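Local coordinates for ceramide very long chain fatty acid hydroxylase SCS7 (Saccharomyces cerevisiae, PDB 4ZR1), which hydroxylates the very long chain fatty acid of ceramides at C-2, using dioxygen and electrons from cytochrome b5, at what is likely a catalytic dimetal centre, at residues A[180-185]-A[234-239]; A[185-190]-A[227-232]; A[176-181]-A[253-258]. All coordinates share one frame; numbering follows the deposited sequence.

Overall arrangement
The three contacts surround the two-zinc centre at what is probably the cytoplasmic end of the transmembrane helices. The zinc of chain C is common to all three: His236 in interaction 1, His232 in interaction 2, and His177 and His255 in interaction 3 bind it. The second zinc, chain D, takes two of its five ligands, His178 and His254, from interaction 3. ZN of chain C and ZN of chain D lie 6.2 Å apart. Interactions 1 and 2 use one helix, 211-236, and their centres are about 9 Å apart. Leu187 joins them, its CD1 lying 3.4 Å from CD2 of His236. Interactions 1 and 3 share Leu180 and Pro181, with centres about 11 Å apart.

Interaction 1 of 3, residues A[180-185]-A[234-239]. With ZN (zinc ion), chain C; BOG (octyl beta-D-glucopyranoside), chain G; BOG (octyl beta-D-glucopyranoside), chain H.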
# COMPACT_ATOMS: atom_id res chain seq x y z
N LEU A 180 -4.71 2.46 8.92
CA LEU A 180 -6.11 2.74 8.60
C LEU A 180 -6.60 2.20 7.25
O LEU A 180 -6.90 2.98 6.34
CB LEU A 180 -6.37 4.24 8.67
CG LEU A 180 -6.16 4.90 10.04
CD1 LEU A 180 -5.22 6.08 9.92
CD2 LEU A 180 -7.49 5.32 10.64
N PRO A 181 -6.75 0.87 7.15
CA PRO A 181 -7.13 0.09 5.96
C PRO A 181 -8.38 0.60 5.24
O PRO A 181 -8.41 0.66 4.00
CB PRO A 181 -7.41 -1.30 6.54
CG PRO A 181 -6.71 -1.33 7.83
CD PRO A 181 -6.75 0.04 8.37
N MET A 182 -9.40 0.98 6.00
CA MET A 182 -10.67 1.41 5.42
C MET A 182 -10.80 2.92 5.26
O MET A 182 -11.91 3.42 5.08
CB MET A 182 -11.84 0.90 6.26
CG MET A 182 -12.05 -0.58 6.09
SD MET A 182 -12.31 -0.98 4.35
CE MET A 182 -11.26 -2.43 4.23
N ASP A 183 -9.69 3.66 5.32
CA ASP A 183 -9.73 5.08 4.97
C ASP A 183 -9.72 5.23 3.45
O ASP A 183 -8.64 5.19 2.83
CB ASP A 183 -8.56 5.85 5.58
CG ASP A 183 -8.61 7.36 5.29
OD1 ASP A 183 -9.34 7.78 4.37
OD2 ASP A 183 -7.91 8.13 5.97
N LYS A 184 -10.89 5.44 2.86
CA LYS A 184 -11.03 5.42 1.41
C LYS A 184 -10.21 6.49 0.68
O LYS A 184 -10.03 6.43 -0.53
CB LYS A 184 -12.51 5.52 1.02
CG LYS A 184 -13.19 6.82 1.42
CD LYS A 184 -14.69 6.78 1.11
CE LYS A 184 -15.39 8.05 1.59
NZ LYS A 184 -16.86 8.04 1.33
N TYR A 185 -9.68 7.46 1.41
CA TYR A 185 -8.87 8.49 0.75
C TYR A 185 -7.39 8.38 1.06
O TYR A 185 -6.62 9.23 0.64
CB TYR A 185 -9.36 9.88 1.12
CG TYR A 185 -10.73 10.21 0.57
CD1 TYR A 185 -10.90 10.65 -0.73
CD2 TYR A 185 -11.86 10.11 1.37
CE1 TYR A 185 -12.15 10.96 -1.22
CE2 TYR A 185 -13.10 10.42 0.89
CZ TYR A 185 -13.25 10.84 -0.40
OH TYR A 185 -14.51 11.15 -0.86
N PHE A 234 -10.25 -1.65 -4.72
CA PHE A 234 -11.54 -2.32 -4.73
C PHE A 234 -11.49 -3.64 -3.97
O PHE A 234 -12.53 -4.20 -3.61
CB PHE A 234 -12.03 -2.51 -6.18
CG PHE A 234 -12.42 -1.21 -6.83
CD1 PHE A 234 -13.48 -0.45 -6.33
CD2 PHE A 234 -11.71 -0.72 -7.92
CE1 PHE A 234 -13.83 0.76 -6.91
CE2 PHE A 234 -12.06 0.49 -8.50
CZ PHE A 234 -13.12 1.23 -8.00
N LEU A 235 -10.28 -4.09 -3.66
CA LEU A 235 -10.12 -5.19 -2.74
C LEU A 235 -10.60 -4.82 -1.33
O LEU A 235 -11.14 -5.66 -0.61
CB LEU A 235 -8.66 -5.63 -2.68
CG LEU A 235 -8.08 -6.37 -3.88
CD1 LEU A 235 -6.70 -6.89 -3.51
CD2 LEU A 235 -9.00 -7.52 -4.30
N HIS A 236 -10.42 -3.57 -0.94
CA HIS A 236 -10.84 -3.11 0.39
C HIS A 236 -12.29 -2.64 0.41
O HIS A 236 -13.03 -2.92 1.35
CB HIS A 236 -9.95 -1.96 0.88
CG HIS A 236 -8.61 -2.40 1.35
ND1 HIS A 236 -8.39 -2.91 2.61
CD2 HIS A 236 -7.40 -2.40 0.73
CE1 HIS A 236 -7.11 -3.22 2.74
NE2 HIS A 236 -6.49 -2.92 1.62
N HIS A 237 -12.69 -1.91 -0.62
CA HIS A 237 -13.93 -1.16 -0.59
C HIS A 237 -15.01 -1.65 -1.56
O HIS A 237 -15.76 -0.85 -2.12
CB HIS A 237 -13.63 0.32 -0.84
CG HIS A 237 -12.84 0.96 0.25
ND1 HIS A 237 -11.53 1.37 0.09
CD2 HIS A 237 -13.16 1.22 1.54
CE1 HIS A 237 -11.09 1.88 1.22
NE2 HIS A 237 -12.06 1.81 2.12
N SER A 238 -15.12 -2.96 -1.73
CA SER A 238 -16.06 -3.48 -2.72
C SER A 238 -16.34 -4.97 -2.62
O SER A 238 -15.44 -5.77 -2.39
CB SER A 238 -15.54 -3.17 -4.13
OG SER A 238 -16.28 -3.89 -5.09
N LYS A 239 -17.61 -5.34 -2.80
CA LYS A 239 -17.96 -6.73 -3.04
C LYS A 239 -17.66 -7.02 -4.52
O LYS A 239 -18.32 -6.52 -5.42
CB LYS A 239 -19.43 -7.02 -2.68
CG LYS A 239 -20.48 -6.22 -3.43
CD LYS A 239 -21.86 -6.85 -3.29
CE LYS A 239 -22.36 -7.37 -4.64
NZ LYS A 239 -23.58 -8.22 -4.50
ZN ZN C . -4.41 -2.95 1.41
C1 BOG G . -17.47 -2.92 -8.74
O1 BOG G . -16.07 -2.84 -8.67
C2 BOG G . -18.02 -3.04 -7.34
O2 BOG G . -17.55 -4.24 -6.77
C3 BOG G . -19.53 -3.08 -7.36
O3 BOG G . -20.01 -2.95 -6.05
C4 BOG G . -20.07 -1.95 -8.22
O4 BOG G . -21.45 -2.15 -8.44
C5 BOG G . -19.36 -1.97 -9.56
O5 BOG G . -17.98 -1.76 -9.35
C6 BOG G . -19.92 -0.90 -10.46
O6 BOG G . -20.34 0.21 -9.70
C1' BOG G . -15.36 -3.93 -9.23
C2' BOG G . -13.99 -3.44 -9.66
C3' BOG G . -13.14 -4.60 -10.12
C4' BOG G . -12.12 -4.11 -11.13
C5' BOG G . -11.08 -3.26 -10.45
C6' BOG G . -9.71 -3.72 -10.90
C7' BOG G . -9.32 -3.02 -12.19
C8' BOG G . -7.89 -3.41 -12.53
C1 BOG H . -17.95 2.99 -8.70
O1 BOG H . -17.88 2.13 -9.82
C2 BOG H . -19.30 3.68 -8.62
O2 BOG H . -19.54 4.41 -9.80
C3 BOG H . -19.31 4.63 -7.44
O3 BOG H . -20.61 5.12 -7.22
C4 BOG H . -18.82 3.91 -6.19
O4 BOG H . -18.65 4.86 -5.16
C5 BOG H . -17.53 3.18 -6.48
O5 BOG H . -17.72 2.26 -7.52
C6 BOG H . -17.06 2.44 -5.25
O6 BOG H . -16.07 3.19 -4.58
C1' BOG H . -16.70 1.36 -9.88
C2' BOG H . -15.97 1.61 -11.18
C3' BOG H . -14.77 0.69 -11.26
C4' BOG H . -13.79 1.19 -12.30
C5' BOG H . -12.38 0.82 -11.85
C6' BOG H . -11.50 0.49 -13.04
C7' BOG H . -10.77 1.73 -13.51
C8' BOG H . -9.65 1.31 -14.44
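The imidazole of His237 lies between two side chains. CB of Lys184 sits over one face in a CH-pi contact, 4.1 Å from the ring centroid and 21° off the normal. CB of His236 lies over the opposite face. At the ring edge, NE2 gives a weak but nearly straight hydrogen bond to O of Met182, 3.4 Å long with an N-H...O angle of 166°. The neighbouring ring, His236, closes the HxxxH histidine box of helix 211-236, and its NE2 binds the zinc of chain C at 2.1 Å. O of Pro181 stands 3.8 Å above one face of that ring. CE of Met182 meets its edge, 3.3 Å from ND1. His177, His232, His251 and His255 complete this zinc site.

Met182 reaches both rings because its chain bends at chi2 (-57°) and chi3. Its SD comes obliquely to the His237 ring, and the methyl goes on to His236. The loop takes a type I turn from Leu180 to Asp183. Asp183 points away from the helix and makes an Asx turn, while its OD2 forms a salt bridge with Arg186. The Phe234 ring touches two octyl chains: C5' of the chain G glucoside is near its CD2, C5' of chain H near its CE2. In the Asx turn, N of Tyr185 donates to OD1 of Asp183 at 3.0 Å, from above the carboxylate plane.

Interaction 2 of 3, residues A[185-190]-A[227-232]; sequences YRLVMP and CYDECH. With ZN (zinc ion), chain C; BOG (octyl beta-D-glucopyranoside), chain E; BOG (octyl beta-D-glucopyranoside), chain G.
The side chain of Met189 runs between Asp229 and a bound octyl glucoside (chain E). Its CB lies 3.6 Å from OD2 of Asp229. CG is against the same oxygen and also touches C6 of the glucoside. SD packs on C6, and the bend at chi3 (42°) brings CE to the sugar's O6. Met189 thus lies between the Asp229 carboxylate and the sugar.

Asp229 points toward the loop from this transmembrane helix. Its OD2 accepts the backbone N of Met189 with the syn lone pair, at 2.9 Å and an angle of 173°. OD1 sits 3.3 Å from CA of Val188, and CB of Val188 lies beside the carboxylate. An alanine at Asp229 would lose this acceptor and would probably loosen the loop just ahead of helix 191-208.

One turn further along the helix, His232 is the first histidine of the HxxxH box, and its NE2 binds the zinc of chain C at 2.3 Å. CD2 of Leu187 sits over one face of its ring in a CH-pi contact, 3.7 Å from the centroid. CG of Leu187 is anti to the backbone N (chi1 -171°), which carries CD2 over the ring. The chemistry is mixed: a buried carboxylate fixes the loop backbone by a near-linear bond, and a leucine methyl covers one face of a zinc ligand.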
# COMPACT_ATOMS: atom_id res chain seq x y z
N TYR A 185 -9.68 7.46 1.41
CA TYR A 185 -8.87 8.49 0.75
C TYR A 185 -7.39 8.38 1.06
O TYR A 185 -6.62 9.23 0.64
CB TYR A 185 -9.36 9.88 1.12
CG TYR A 185 -10.73 10.21 0.57
CD1 TYR A 185 -10.90 10.65 -0.73
CD2 TYR A 185 -11.86 10.11 1.37
CE1 TYR A 185 -12.15 10.96 -1.22
CE2 TYR A 185 -13.10 10.42 0.89
CZ TYR A 185 -13.25 10.84 -0.40
OH TYR A 185 -14.51 11.15 -0.86
N ARG A 186 -6.98 7.32 1.75
CA ARG A 186 -5.57 7.10 2.02
C ARG A 186 -5.13 5.71 1.61
O ARG A 186 -4.31 5.09 2.28
CB ARG A 186 -5.26 7.31 3.51
CG ARG A 186 -4.90 8.73 3.88
CD ARG A 186 -6.11 9.63 3.84
NE ARG A 186 -5.78 10.96 4.33
CZ ARG A 186 -5.99 11.38 5.57
NH1 ARG A 186 -6.56 10.57 6.47
NH2 ARG A 186 -5.64 12.61 5.91
N LEU A 187 -5.68 5.22 0.51
CA LEU A 187 -5.32 3.91 0.00
C LEU A 187 -4.45 4.06 -1.24
O LEU A 187 -3.28 3.66 -1.24
CB LEU A 187 -6.57 3.07 -0.28
CG LEU A 187 -6.42 1.59 -0.62
CD1 LEU A 187 -7.72 0.83 -0.36
CD2 LEU A 187 -6.02 1.43 -2.07
N VAL A 188 -5.00 4.62 -2.31
CA VAL A 188 -4.21 4.75 -3.52
C VAL A 188 -3.14 5.80 -3.32
O VAL A 188 -3.19 6.58 -2.37
CB VAL A 188 -5.05 5.10 -4.75
CG1 VAL A 188 -6.23 4.12 -4.89
CG2 VAL A 188 -5.52 6.54 -4.68
N MET A 189 -2.15 5.79 -4.20
CA MET A 189 -1.00 6.65 -4.05
C MET A 189 -1.33 8.03 -4.55
O MET A 189 -1.93 8.19 -5.61
CB MET A 189 0.19 6.10 -4.83
CG MET A 189 0.55 4.68 -4.48
SD MET A 189 2.05 4.22 -5.34
CE MET A 189 2.98 5.72 -5.10
N PRO A 190 -0.95 9.05 -3.79
CA PRO A 190 -1.09 10.41 -4.29
C PRO A 190 -0.10 10.65 -5.41
O PRO A 190 1.04 10.18 -5.30
CB PRO A 190 -0.78 11.27 -3.06
CG PRO A 190 -0.02 10.41 -2.18
CD PRO A 190 -0.52 9.02 -2.38
N CYS A 227 -3.56 -0.47 -12.84
CA CYS A 227 -4.36 -1.65 -12.56
C CYS A 227 -4.18 -2.08 -11.11
O CYS A 227 -5.16 -2.41 -10.44
CB CYS A 227 -4.01 -2.79 -13.51
SG CYS A 227 -4.46 -2.47 -15.23
N TYR A 228 -2.94 -2.07 -10.63
CA TYR A 228 -2.63 -2.40 -9.24
C TYR A 228 -3.40 -1.57 -8.19
O TYR A 228 -4.03 -2.13 -7.29
CB TYR A 228 -1.12 -2.25 -8.99
CG TYR A 228 -0.78 -1.96 -7.54
CD1 TYR A 228 -0.74 -2.98 -6.60
CD2 TYR A 228 -0.50 -0.66 -7.11
CE1 TYR A 228 -0.44 -2.72 -5.27
CE2 TYR A 228 -0.19 -0.39 -5.80
CZ TYR A 228 -0.17 -1.43 -4.88
OH TYR A 228 0.14 -1.16 -3.55
N ASP A 229 -3.32 -0.24 -8.29
CA ASP A 229 -3.86 0.65 -7.26
C ASP A 229 -5.38 0.61 -7.28
O ASP A 229 -6.01 0.68 -6.23
CB ASP A 229 -3.38 2.09 -7.46
CG ASP A 229 -2.80 2.72 -6.18
OD1 ASP A 229 -2.89 2.12 -5.08
OD2 ASP A 229 -2.24 3.84 -6.29
N GLU A 230 -5.95 0.52 -8.48
CA GLU A 230 -7.39 0.36 -8.63
C GLU A 230 -7.82 -0.98 -8.06
O GLU A 230 -8.74 -1.06 -7.26
CB GLU A 230 -7.81 0.48 -10.09
CG GLU A 230 -7.56 1.86 -10.65
CD GLU A 230 -8.20 2.95 -9.81
OE1 GLU A 230 -9.44 3.07 -9.82
OE2 GLU A 230 -7.47 3.68 -9.13
N CYS A 231 -7.12 -2.03 -8.46
CA CYS A 231 -7.35 -3.33 -7.87
C CYS A 231 -7.25 -3.22 -6.35
O CYS A 231 -8.19 -3.58 -5.63
CB CYS A 231 -6.36 -4.37 -8.40
SG CYS A 231 -6.67 -6.04 -7.77
N HIS A 232 -6.12 -2.70 -5.88
CA HIS A 232 -5.88 -2.54 -4.45
C HIS A 232 -7.04 -1.84 -3.75
O HIS A 232 -7.51 -2.31 -2.71
CB HIS A 232 -4.60 -1.75 -4.20
CG HIS A 232 -4.22 -1.67 -2.76
ND1 HIS A 232 -3.33 -0.74 -2.28
CD2 HIS A 232 -4.61 -2.42 -1.70
CE1 HIS A 232 -3.20 -0.91 -0.97
NE2 HIS A 232 -3.97 -1.92 -0.60
ZN ZN C . -4.41 -2.95 1.41
C1 BOG E . -0.05 6.54 0.91
O1 BOG E . -0.71 7.77 1.11
C2 BOG E . -1.06 5.43 1.05
O2 BOG E . -1.46 5.38 2.40
C3 BOG E . -0.42 4.09 0.73
O3 BOG E . -1.36 3.05 0.63
C4 BOG E . 0.40 4.16 -0.53
O4 BOG E . 1.14 2.97 -0.61
C5 BOG E . 1.33 5.34 -0.46
O5 BOG E . 0.57 6.52 -0.36
C6 BOG E . 2.20 5.30 -1.71
O6 BOG E . 2.63 6.58 -2.11
C1' BOG E . -0.05 8.67 1.98
C2' BOG E . -0.84 9.95 2.15
C3' BOG E . 0.12 11.07 2.50
C4' BOG E . 0.04 12.22 1.51
C5' BOG E . 1.41 12.84 1.31
C6' BOG E . 1.27 14.20 0.69
C7' BOG E . 2.63 14.75 0.32
C8' BOG E . 3.31 15.28 1.56
C1 BOG G . -17.47 -2.92 -8.74
O1 BOG G . -16.07 -2.84 -8.67
C2 BOG G . -18.02 -3.04 -7.34
O2 BOG G . -17.55 -4.24 -6.77
C3 BOG G . -19.53 -3.08 -7.36
O3 BOG G . -20.01 -2.95 -6.05
C4 BOG G . -20.07 -1.95 -8.22
O4 BOG G . -21.45 -2.15 -8.44
C5 BOG G . -19.36 -1.97 -9.56
O5 BOG G . -17.98 -1.76 -9.35
C6 BOG G . -19.92 -0.90 -10.46
O6 BOG G . -20.34 0.21 -9.70
C1' BOG G . -15.36 -3.93 -9.23
C2' BOG G . -13.99 -3.44 -9.66
C3' BOG G . -13.14 -4.60 -10.12
C4' BOG G . -12.12 -4.11 -11.13
C5' BOG G . -11.08 -3.26 -10.45
C6' BOG G . -9.71 -3.72 -10.90
C7' BOG G . -9.32 -3.02 -12.19
C8' BOG G . -7.89 -3.41 -12.53

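Interaction 3 of 3, residues A[176-181]-A[253-258]. With ZN (zinc ion), chain C; ZN (zinc ion), chain D; BOG (octyl beta-D-glucopyranoside), chain E.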
# COMPACT_ATOMS: atom_id res chain seq x y z
N CYS A 176 0.55 4.06 7.09
CA CYS A 176 -0.76 4.66 7.31
C CYS A 176 -1.88 3.76 6.79
O CYS A 176 -2.95 3.63 7.40
CB CYS A 176 -0.83 6.02 6.61
SG CYS A 176 -2.35 6.94 6.97
N HIS A 177 -1.62 3.12 5.66
CA HIS A 177 -2.63 2.28 5.06
C HIS A 177 -2.90 1.04 5.94
O HIS A 177 -4.04 0.59 6.07
CB HIS A 177 -2.21 1.89 3.65
CG HIS A 177 -3.14 0.91 3.01
ND1 HIS A 177 -4.48 1.18 2.81
CD2 HIS A 177 -2.94 -0.35 2.56
CE1 HIS A 177 -5.06 0.13 2.25
NE2 HIS A 177 -4.15 -0.81 2.09
N HIS A 178 -1.85 0.51 6.57
CA HIS A 178 -2.02 -0.59 7.52
C HIS A 178 -2.65 -0.10 8.81
O HIS A 178 -3.44 -0.79 9.44
CB HIS A 178 -0.68 -1.26 7.81
CG HIS A 178 -0.35 -2.37 6.86
ND1 HIS A 178 -0.45 -3.70 7.21
CD2 HIS A 178 0.07 -2.34 5.57
CE1 HIS A 178 -0.10 -4.45 6.18
NE2 HIS A 178 0.21 -3.65 5.17
N TYR A 179 -2.29 1.12 9.20
CA TYR A 179 -2.87 1.73 10.37
C TYR A 179 -4.36 1.98 10.12
O TYR A 179 -5.19 1.72 11.00
CB TYR A 179 -2.12 3.01 10.71
CG TYR A 179 -2.47 3.62 12.05
CD1 TYR A 179 -2.28 2.92 13.23
CD2 TYR A 179 -2.96 4.92 12.13
CE1 TYR A 179 -2.58 3.48 14.46
CE2 TYR A 179 -3.27 5.49 13.36
CZ TYR A 179 -3.09 4.77 14.52
OH TYR A 179 -3.40 5.35 15.73
N LEU A 180 -4.71 2.46 8.92
CA LEU A 180 -6.11 2.74 8.60
C LEU A 180 -6.60 2.20 7.25
O LEU A 180 -6.90 2.98 6.34
CB LEU A 180 -6.37 4.24 8.67
CG LEU A 180 -6.16 4.90 10.04
CD1 LEU A 180 -5.22 6.08 9.92
CD2 LEU A 180 -7.49 5.32 10.64
N PRO A 181 -6.75 0.87 7.15
CA PRO A 181 -7.13 0.09 5.96
C PRO A 181 -8.38 0.60 5.24
O PRO A 181 -8.41 0.66 4.00
CB PRO A 181 -7.41 -1.30 6.54
CG PRO A 181 -6.71 -1.33 7.83
CD PRO A 181 -6.75 0.04 8.37
N GLU A 253 -6.05 -10.72 4.33
CA GLU A 253 -5.32 -11.48 5.34
C GLU A 253 -3.92 -10.90 5.54
O GLU A 253 -3.32 -11.04 6.60
CB GLU A 253 -5.24 -12.96 4.99
CG GLU A 253 -6.53 -13.72 5.22
CD GLU A 253 -6.38 -15.19 4.94
OE1 GLU A 253 -5.24 -15.64 4.65
OE2 GLU A 253 -7.40 -15.91 5.00
N HIS A 254 -3.40 -10.24 4.50
CA HIS A 254 -2.14 -9.53 4.63
C HIS A 254 -2.28 -8.40 5.65
O HIS A 254 -1.34 -8.02 6.34
CB HIS A 254 -1.69 -8.98 3.28
CG HIS A 254 -0.59 -7.97 3.39
ND1 HIS A 254 0.74 -8.32 3.46
CD2 HIS A 254 -0.63 -6.62 3.46
CE1 HIS A 254 1.48 -7.23 3.56
NE2 HIS A 254 0.67 -6.18 3.57
N HIS A 255 -3.49 -7.87 5.74
CA HIS A 255 -3.82 -6.81 6.67
C HIS A 255 -4.17 -7.34 8.06
O HIS A 255 -3.60 -6.90 9.06
CB HIS A 255 -4.99 -5.99 6.11
CG HIS A 255 -4.59 -5.00 5.06
ND1 HIS A 255 -3.94 -3.82 5.35
CD2 HIS A 255 -4.75 -5.02 3.71
CE1 HIS A 255 -3.71 -3.16 4.23
NE2 HIS A 255 -4.19 -3.86 3.22
N TYR A 256 -5.10 -8.28 8.14
CA TYR A 256 -5.67 -8.68 9.42
C TYR A 256 -5.23 -10.05 9.93
O TYR A 256 -5.91 -10.63 10.77
CB TYR A 256 -7.20 -8.65 9.32
CG TYR A 256 -7.77 -7.36 8.79
CD1 TYR A 256 -8.01 -6.28 9.64
CD2 TYR A 256 -8.08 -7.23 7.45
CE1 TYR A 256 -8.54 -5.10 9.15
CE2 TYR A 256 -8.61 -6.06 6.95
CZ TYR A 256 -8.83 -5.00 7.80
OH TYR A 256 -9.36 -3.84 7.29
N LYS A 257 -4.11 -10.56 9.44
CA LYS A 257 -3.62 -11.86 9.89
C LYS A 257 -2.10 -11.95 9.89
O LYS A 257 -1.49 -12.31 10.90
CB LYS A 257 -4.21 -12.97 9.02
CG LYS A 257 -3.78 -14.37 9.41
CD LYS A 257 -4.54 -15.40 8.61
CE LYS A 257 -4.19 -16.82 9.01
NZ LYS A 257 -4.98 -17.80 8.22
N ASN A 258 -1.49 -11.63 8.75
CA ASN A 258 -0.04 -11.71 8.61
C ASN A 258 0.48 -10.75 7.53
O ASN A 258 0.17 -10.92 6.35
CB ASN A 258 0.37 -13.16 8.27
CG ASN A 258 1.85 -13.43 8.50
OD1 ASN A 258 2.71 -12.60 8.19
ND2 ASN A 258 2.16 -14.59 9.07
ZN ZN C . -4.41 -2.95 1.41
ZN ZN D . 1.38 -4.18 3.25
C1 BOG E . -0.05 6.54 0.91
O1 BOG E . -0.71 7.77 1.11
C2 BOG E . -1.06 5.43 1.05
O2 BOG E . -1.46 5.38 2.40
C3 BOG E . -0.42 4.09 0.73
O3 BOG E . -1.36 3.05 0.63
C4 BOG E . 0.40 4.16 -0.53
O4 BOG E . 1.14 2.97 -0.61
C5 BOG E . 1.33 5.34 -0.46
O5 BOG E . 0.57 6.52 -0.36
C6 BOG E . 2.20 5.30 -1.71
O6 BOG E . 2.63 6.58 -2.11
C1' BOG E . -0.05 8.67 1.98
C2' BOG E . -0.84 9.95 2.15
C3' BOG E . 0.12 11.07 2.50
C4' BOG E . 0.04 12.22 1.51
C5' BOG E . 1.41 12.84 1.31
C6' BOG E . 1.27 14.20 0.69
C7' BOG E . 2.63 14.75 0.32
C8' BOG E . 3.31 15.28 1.56
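Two histidine boxes of the HxxHH type meet here, one on helix 164-179 and the other on helix 242-256, and together they supply ligands to both zinc ions. Such boxes are the metal-binding signature of the membrane hydroxylases and desaturases. Each box puts two adjacent histidines into the contact, and each pair is split between the metals. His177 and His255 bind the zinc of chain C, through NE2 at 2.3 Å and 2.0 Å respectively. His178 and His254 bind the zinc of chain D, also through NE2. His232, His236 and His251 complete the first site; His150, His155 and His174 complete the second.

The four rings form an aromatic cluster whose ring orientations are probably dictated largely by the metals. The planes of His177 and His255 stand at 84°, so the rings are almost perpendicular, and NE2 of His177 meets the edge of the His255 ring, 3.2 Å from CE1. His178 and His254 also cross steeply. Their NE2 atoms are 3.0 Å apart because both bind one zinc, and this is not a hydrogen bond. His254 reaches the ion with CG anti to the backbone N (chi1 166°), while its ND1 is hydrogen-bonded to Leu261; that bond probably steadies the ring and may make NE2 a better ligand.

His178 links the two metal sites by packing. ND1 of His255 lies over the centre of its ring, 3.9 Å above the plane, with the two planes at 37°. A ligand of one zinc thus packs on a ligand of the other; none of these four histidines binds both ions. At the margin Tyr256 extends its ring to the loop after helix 164-179, and its OH reaches CB of Pro181 at 3.3 Å.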